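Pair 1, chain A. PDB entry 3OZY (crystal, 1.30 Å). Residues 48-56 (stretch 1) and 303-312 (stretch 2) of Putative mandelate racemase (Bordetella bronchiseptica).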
# COMPACT_ATOMS: atom_id res chain seq x y z
N GLY A 48 -8.93 -3.07 -25.11
CA GLY A 48 -9.69 -3.18 -23.88
C GLY A 48 -9.57 -1.91 -23.07
O GLY A 48 -8.55 -1.22 -23.12
N VAL A 49 -10.62 -1.58 -22.31
CA VAL A 49 -10.57 -0.42 -21.42
C VAL A 49 -10.87 -0.82 -19.97
O VAL A 49 -11.49 -1.86 -19.71
CB VAL A 49 -11.55 0.71 -21.85
CG1 VAL A 49 -11.20 1.22 -23.25
CG2 VAL A 49 -12.99 0.25 -21.79
N GLY A 50 -10.43 0.02 -19.05
CA GLY A 50 -10.62 -0.24 -17.63
C GLY A 50 -10.51 1.03 -16.81
O GLY A 50 -10.31 2.12 -17.35
N SER A 51 -10.64 0.89 -15.50
CA SER A 51 -10.50 2.01 -14.56
C SER A 51 -9.94 1.48 -13.25
O SER A 51 -10.42 0.46 -12.75
CB SER A 51 -11.86 2.65 -14.27
OG SER A 51 -11.74 3.55 -13.18
N PRO A 52 -8.95 2.18 -12.68
CA PRO A 52 -8.38 1.85 -11.37
C PRO A 52 -9.05 2.60 -10.21
O PRO A 52 -8.44 2.79 -9.16
CB PRO A 52 -6.93 2.34 -11.50
CG PRO A 52 -7.10 3.58 -12.36
CD PRO A 52 -8.14 3.19 -13.39
N SER A 53 -10.29 3.03 -10.43
CA SER A 53 -11.09 3.65 -9.38
C SER A 53 -10.51 5.00 -8.91
O SER A 53 -9.74 5.65 -9.62
CB SER A 53 -11.28 2.67 -8.22
OG SER A 53 -12.21 3.14 -7.26
N GLY A 54 -10.91 5.41 -7.72
CA GLY A 54 -10.51 6.68 -7.15
C GLY A 54 -11.24 6.89 -5.84
O GLY A 54 -12.10 6.08 -5.49
N PRO A 55 -10.93 7.96 -5.11
CA PRO A 55 -9.92 8.96 -5.46
C PRO A 55 -8.50 8.47 -5.20
O PRO A 55 -8.16 8.01 -4.10
CB PRO A 55 -10.27 10.14 -4.54
CG PRO A 55 -10.95 9.50 -3.35
CD PRO A 55 -11.68 8.30 -3.88
N TYR A 56 -7.69 8.57 -6.24
CA TYR A 56 -6.24 8.41 -6.16
C TYR A 56 -5.69 9.46 -7.12
O TYR A 56 -6.25 9.66 -8.20
CB TYR A 56 -5.78 7.05 -6.68
CG TYR A 56 -6.38 5.81 -6.04
CD1 TYR A 56 -5.98 5.39 -4.78
CD2 TYR A 56 -7.27 5.02 -6.75
CE1 TYR A 56 -6.50 4.23 -4.22
CE2 TYR A 56 -7.79 3.87 -6.20
CZ TYR A 56 -7.39 3.46 -4.94
OH TYR A 56 -7.91 2.30 -4.39
N PRO A 303 -19.23 -6.11 -3.49
CA PRO A 303 -18.14 -5.17 -3.75
C PRO A 303 -18.53 -3.71 -3.55
O PRO A 303 -19.67 -3.31 -3.79
CB PRO A 303 -17.81 -5.40 -5.23
CG PRO A 303 -19.09 -5.92 -5.80
CD PRO A 303 -19.62 -6.83 -4.72
N HIS A 304 -17.55 -2.92 -3.13
CA HIS A 304 -17.56 -1.49 -3.37
C HIS A 304 -17.42 -1.29 -4.89
O HIS A 304 -16.69 -2.03 -5.55
CB HIS A 304 -16.37 -0.88 -2.62
CG HIS A 304 -16.09 0.55 -2.98
ND1 HIS A 304 -15.34 0.90 -4.08
CD2 HIS A 304 -16.41 1.70 -2.35
CE1 HIS A 304 -15.24 2.22 -4.13
NE2 HIS A 304 -15.87 2.73 -3.08
N THR A 305 -18.14 -0.31 -5.44
CA THR A 305 -18.12 -0.06 -6.89
C THR A 305 -17.97 1.42 -7.25
O THR A 305 -17.98 1.78 -8.43
CB THR A 305 -19.42 -0.53 -7.53
OG1 THR A 305 -20.46 0.37 -7.14
CG2 THR A 305 -19.78 -1.94 -7.11
N PHE A 306 -17.83 2.27 -6.24
CA PHE A 306 -18.05 3.71 -6.36
C PHE A 306 -16.83 4.45 -6.93
O PHE A 306 -15.84 4.65 -6.23
CB PHE A 306 -18.38 4.22 -4.95
CG PHE A 306 -18.98 5.61 -4.88
CD1 PHE A 306 -20.35 5.78 -4.74
CD2 PHE A 306 -18.16 6.73 -4.82
CE1 PHE A 306 -20.91 7.04 -4.59
CE2 PHE A 306 -18.71 7.99 -4.68
CZ PHE A 306 -20.09 8.14 -4.57
N ASN A 307 -16.92 4.82 -8.21
CA ASN A 307 -16.04 5.83 -8.82
C ASN A 307 -16.55 6.27 -10.19
O ASN A 307 -16.65 7.46 -10.46
CB ASN A 307 -14.58 5.40 -8.95
CG ASN A 307 -13.67 6.58 -9.24
OD1 ASN A 307 -13.42 7.39 -8.37
ND2 ASN A 307 -13.21 6.69 -10.49
N ASP A 308 -16.84 5.31 -11.06
CA ASP A 308 -17.26 5.63 -12.42
C ASP A 308 -18.01 4.45 -13.02
O ASP A 308 -18.11 3.39 -12.40
CB ASP A 308 -16.04 6.01 -13.27
CG ASP A 308 -15.00 4.90 -13.32
OD1 ASP A 308 -15.31 3.86 -13.94
OD2 ASP A 308 -13.91 5.06 -12.74
N ILE A 309 -18.55 4.61 -14.22
CA ILE A 309 -19.39 3.57 -14.79
C ILE A 309 -18.60 2.30 -15.14
O ILE A 309 -19.16 1.21 -15.21
CB ILE A 309 -20.20 4.08 -16.01
CG1 ILE A 309 -21.38 3.15 -16.31
CG2 ILE A 309 -19.29 4.23 -17.22
CD1 ILE A 309 -22.45 3.14 -15.23
N ILE A 310 -17.30 2.45 -15.38
CA ILE A 310 -16.47 1.28 -15.66
C ILE A 310 -16.26 0.46 -14.40
O ILE A 310 -16.38 -0.77 -14.43
CB ILE A 310 -15.12 1.67 -16.27
CG1 ILE A 310 -15.36 2.43 -17.58
CG2 ILE A 310 -14.25 0.43 -16.48
CD1 ILE A 310 -14.11 2.64 -18.39
N THR A 311 -15.98 1.12 -13.28
CA THR A 311 -15.84 0.36 -12.04
C THR A 311 -17.15 -0.32 -11.67
O THR A 311 -17.17 -1.44 -11.18
CB THR A 311 -15.25 1.20 -10.86
OG1 THR A 311 -16.17 2.22 -10.44
CG2 THR A 311 -13.95 1.87 -11.25
N VAL A 312 -18.26 0.37 -11.90
CA VAL A 312 -19.57 -0.23 -11.71
C VAL A 312 -19.78 -1.45 -12.62
O VAL A 312 -20.11 -2.54 -12.14
CB VAL A 312 -20.69 0.82 -11.90
CG1 VAL A 312 -22.07 0.16 -12.02
CG2 VAL A 312 -20.65 1.81 -10.75
O HOH W 1 -14.62 6.36 -4.49

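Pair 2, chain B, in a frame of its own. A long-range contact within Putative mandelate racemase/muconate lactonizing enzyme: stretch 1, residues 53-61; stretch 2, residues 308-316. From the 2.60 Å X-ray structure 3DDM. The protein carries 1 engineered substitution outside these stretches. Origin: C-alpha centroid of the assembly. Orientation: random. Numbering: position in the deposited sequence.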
# COMPACT_ATOMS: atom_id res chain seq x y z
N GLY B 53 -23.53 -12.00 -7.72
CA GLY B 53 -23.32 -10.57 -7.92
C GLY B 53 -21.93 -10.33 -8.47
O GLY B 53 -20.98 -11.00 -8.06
N TRP B 54 -21.79 -9.37 -9.38
CA TRP B 54 -20.47 -9.09 -9.96
C TRP B 54 -19.90 -7.72 -9.65
O TRP B 54 -20.62 -6.74 -9.50
CB TRP B 54 -20.52 -9.26 -11.48
CG TRP B 54 -20.80 -10.65 -11.93
CD1 TRP B 54 -22.02 -11.21 -12.18
CD2 TRP B 54 -19.82 -11.66 -12.19
NE1 TRP B 54 -21.86 -12.52 -12.58
CE2 TRP B 54 -20.52 -12.82 -12.60
CE3 TRP B 54 -18.42 -11.71 -12.13
CZ2 TRP B 54 -19.88 -14.01 -12.93
CZ3 TRP B 54 -17.77 -12.89 -12.47
CH2 TRP B 54 -18.51 -14.03 -12.86
N GLY B 55 -18.57 -7.67 -9.57
CA GLY B 55 -17.89 -6.41 -9.31
C GLY B 55 -16.51 -6.37 -9.95
O GLY B 55 -16.07 -7.35 -10.56
N GLU B 56 -15.84 -5.23 -9.82
CA GLU B 56 -14.50 -5.06 -10.39
C GLU B 56 -13.58 -4.42 -9.35
O GLU B 56 -14.00 -3.55 -8.59
CB GLU B 56 -14.54 -4.19 -11.65
CG GLU B 56 -13.24 -4.22 -12.43
CD GLU B 56 -13.33 -3.58 -13.82
OE1 GLU B 56 -14.34 -3.78 -14.52
OE2 GLU B 56 -12.36 -2.90 -14.22
N VAL B 57 -12.33 -4.85 -9.31
CA VAL B 57 -11.38 -4.26 -8.37
C VAL B 57 -10.36 -3.48 -9.18
O VAL B 57 -9.67 -4.05 -10.02
CB VAL B 57 -10.64 -5.33 -7.55
CG1 VAL B 57 -9.62 -4.66 -6.64
CG2 VAL B 57 -11.63 -6.14 -6.73
N TRP B 58 -10.29 -2.18 -8.94
CA TRP B 58 -9.35 -1.31 -9.63
C TRP B 58 -7.97 -1.95 -9.61
O TRP B 58 -7.53 -2.48 -8.58
CB TRP B 58 -9.28 0.05 -8.94
CG TRP B 58 -8.39 1.03 -9.64
CD1 TRP B 58 -8.74 1.85 -10.68
CD2 TRP B 58 -7.00 1.26 -9.40
NE1 TRP B 58 -7.65 2.58 -11.09
CE2 TRP B 58 -6.56 2.23 -10.32
CE3 TRP B 58 -6.07 0.72 -8.49
CZ2 TRP B 58 -5.24 2.69 -10.36
CZ3 TRP B 58 -4.76 1.18 -8.53
CH2 TRP B 58 -4.36 2.16 -9.46
N CYS B 59 -7.27 -1.89 -10.74
CA CYS B 59 -5.94 -2.48 -10.78
C CYS B 59 -5.07 -1.99 -11.92
O CYS B 59 -4.22 -2.73 -12.42
CB CYS B 59 -6.04 -4.01 -10.84
SG CYS B 59 -6.56 -4.66 -12.45
N ASN B 60 -5.26 -0.76 -12.36
CA ASN B 60 -4.45 -0.28 -13.47
C ASN B 60 -2.97 -0.22 -13.13
O ASN B 60 -2.14 -0.63 -13.94
CB ASN B 60 -4.94 1.09 -13.95
CG ASN B 60 -6.22 0.99 -14.76
OD1 ASN B 60 -6.31 0.21 -15.71
ND2 ASN B 60 -7.23 1.77 -14.38
N PHE B 61 -2.63 0.27 -11.95
CA PHE B 61 -1.24 0.35 -11.53
C PHE B 61 -1.03 -0.31 -10.17
O PHE B 61 -1.94 -0.33 -9.34
CB PHE B 61 -0.78 1.81 -11.45
CG PHE B 61 -1.04 2.61 -12.70
CD1 PHE B 61 -2.16 3.43 -12.79
CD2 PHE B 61 -0.16 2.53 -13.78
CE1 PHE B 61 -2.41 4.17 -13.96
CE2 PHE B 61 -0.40 3.27 -14.95
CZ PHE B 61 -1.53 4.09 -15.04
N HIS B 308 -15.19 8.68 -13.42
CA HIS B 308 -14.56 8.18 -14.63
C HIS B 308 -13.89 6.88 -14.28
O HIS B 308 -13.32 6.74 -13.20
CB HIS B 308 -13.52 9.17 -15.19
CG HIS B 308 -12.37 9.45 -14.26
ND1 HIS B 308 -11.45 8.49 -13.91
CD2 HIS B 308 -12.01 10.58 -13.61
CE1 HIS B 308 -10.58 9.01 -13.07
NE2 HIS B 308 -10.89 10.28 -12.87
N TYR B 309 -13.99 5.90 -15.17
CA TYR B 309 -13.37 4.62 -14.92
C TYR B 309 -12.54 4.21 -16.14
O TYR B 309 -13.06 4.11 -17.26
CB TYR B 309 -14.44 3.56 -14.61
CG TYR B 309 -13.82 2.33 -14.01
CD1 TYR B 309 -13.17 2.41 -12.78
CD2 TYR B 309 -13.72 1.16 -14.74
CE1 TYR B 309 -12.41 1.35 -12.29
CE2 TYR B 309 -12.96 0.09 -14.26
CZ TYR B 309 -12.30 0.19 -13.05
OH TYR B 309 -11.47 -0.81 -12.62
N LEU B 310 -11.24 4.00 -15.93
CA LEU B 310 -10.36 3.61 -17.02
C LEU B 310 -10.00 2.12 -16.97
O LEU B 310 -9.02 1.67 -17.56
CB LEU B 310 -9.07 4.46 -17.01
CG LEU B 310 -9.05 6.00 -16.97
CD1 LEU B 310 -10.19 6.60 -17.81
CD2 LEU B 310 -9.16 6.47 -15.54
N GLY B 311 -10.81 1.34 -16.26
CA GLY B 311 -10.54 -0.09 -16.18
C GLY B 311 -11.40 -0.85 -17.18
O GLY B 311 -11.64 -0.37 -18.28
N ALA B 312 -11.86 -2.03 -16.78
CA ALA B 312 -12.69 -2.87 -17.63
C ALA B 312 -14.16 -2.44 -17.57
O ALA B 312 -14.52 -1.51 -16.85
CB ALA B 312 -12.55 -4.33 -17.21
N GLY B 313 -15.00 -3.14 -18.33
CA GLY B 313 -16.41 -2.81 -18.41
C GLY B 313 -17.26 -2.85 -17.15
O GLY B 313 -18.10 -1.96 -16.94
N ILE B 314 -17.06 -3.86 -16.31
CA ILE B 314 -17.85 -3.97 -15.09
C ILE B 314 -17.77 -2.72 -14.23
O ILE B 314 -18.79 -2.17 -13.80
CB ILE B 314 -17.41 -5.20 -14.26
CG1 ILE B 314 -17.64 -6.48 -15.07
CG2 ILE B 314 -18.20 -5.28 -12.96
CD1 ILE B 314 -19.10 -6.73 -15.41
N GLY B 315 -16.54 -2.25 -14.00
CA GLY B 315 -16.35 -1.07 -13.18
C GLY B 315 -16.95 0.15 -13.83
O GLY B 315 -17.49 1.02 -13.15
N LEU B 316 -16.85 0.23 -15.15
CA LEU B 316 -17.42 1.36 -15.88
C LEU B 316 -18.94 1.38 -15.76
O LEU B 316 -19.53 2.43 -15.52
CB LEU B 316 -17.02 1.30 -17.37
CG LEU B 316 -17.59 2.48 -18.17
CD1 LEU B 316 -17.09 3.78 -17.57
CD2 LEU B 316 -17.17 2.37 -19.63
O HOH W 2 -8.61 -0.96 -13.39

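Superposing N, CA and C of 14 central residues brings pair 2 onto pair 1 with an RMSD of 0.8 Å. In each, an extended segment that begins as a strand runs past the N-terminal turn of a helix, and the buried area is similar, 357 Å² in pair 1 and 404 Å² in pair 2. The helix starts coincide almost exactly: Asp A308 and Ala B312, both N-cap residues, lie 0.1 Å apart at CA.

The most informative match is Ser A51 with Glu B56 (CA separation 0.4 Å), both with CA-to-CB bonds pointing toward the other stretch. In pair 1 the cap is local: Asp A308 OD1 accepts from Thr A311 N at 2.9 Å and, weakly, from Ile A310 N at 2.8 Å. The other carboxylate oxygen, Asp A308 OD2, receives Ser A51 OG at 2.7 Å and Asn A307 ND2 at 2.9 Å. In pair 2 the N-cap alanine has no polar side chain, and the carboxylate comes from across the contact. Glu B56 OE1 accepts from Gly B315 N at 2.7 Å (161°), the amide matching that of Thr A311, while Glu B56 OE2 accepts from Ala B312 N at 2.7 Å and Tyr B309 OH at 2.8 Å. Tyr B309 matches Thr A305 (CA 0.3 Å, side-chain centres 5.1 Å apart), whose CA-to-CB bond points away and which makes no contact with stretch 1. A carboxylate thus meets the helix start in both, carried by stretch 2 in pair 1 and by stretch 1 in pair 2.

The long glutamate needs room. Gly B315, matched to Thr A311, provides it: an ideal CB there would lie 3.3 Å from Glu B56 CD and clash with Tyr B309 CE2 at 2.5 Å. Beside the shorter serine, pair 1 accommodates a threonine, with Thr A311 CG2 3.4 Å from Ser A51 OG. Similarly, Gly B311 matches Asn A307; a CB on the glycine would come 2.8 Å from Glu B56 OE2, whereas the CA-to-CB bond of Asn A307 points toward stretch 1, and its OD1 lies 3.2 Å from Gly A54 CA.

Isoleucine occupies the matched position in both pairs, as Ile A310 and Ile B314. Their side-chain centres differ by 0.8 Å and both have chi1 m, but chi2 is t in pair 1 and m in pair 2. Ile A310 CG2 lies 3.8 Å from Gly A50 C, and Ile B314 CG2 lies 3.6 Å from Gly B55 C. Those matched glycines would point a CB away from the helix. At Val A49 and Trp B54 (CA 0.5 Å), Val A49 CG2 lies 4.3 Å from Ile A310 CD1, while the CA-to-CB bond of Trp B54 points toward the other stretch but the end of its side chain leads away, and Trp B54 C lies 4.4 Å from Ile B314 CG2.

Farther along, Ser A53 and Trp B58 match more loosely, at 1.6 Å. Trp B58 CD1 packs 4.0 Å from Tyr B309 CE1, whereas Ser A53 OG approaches Asn A307 CB at 3.7 Å.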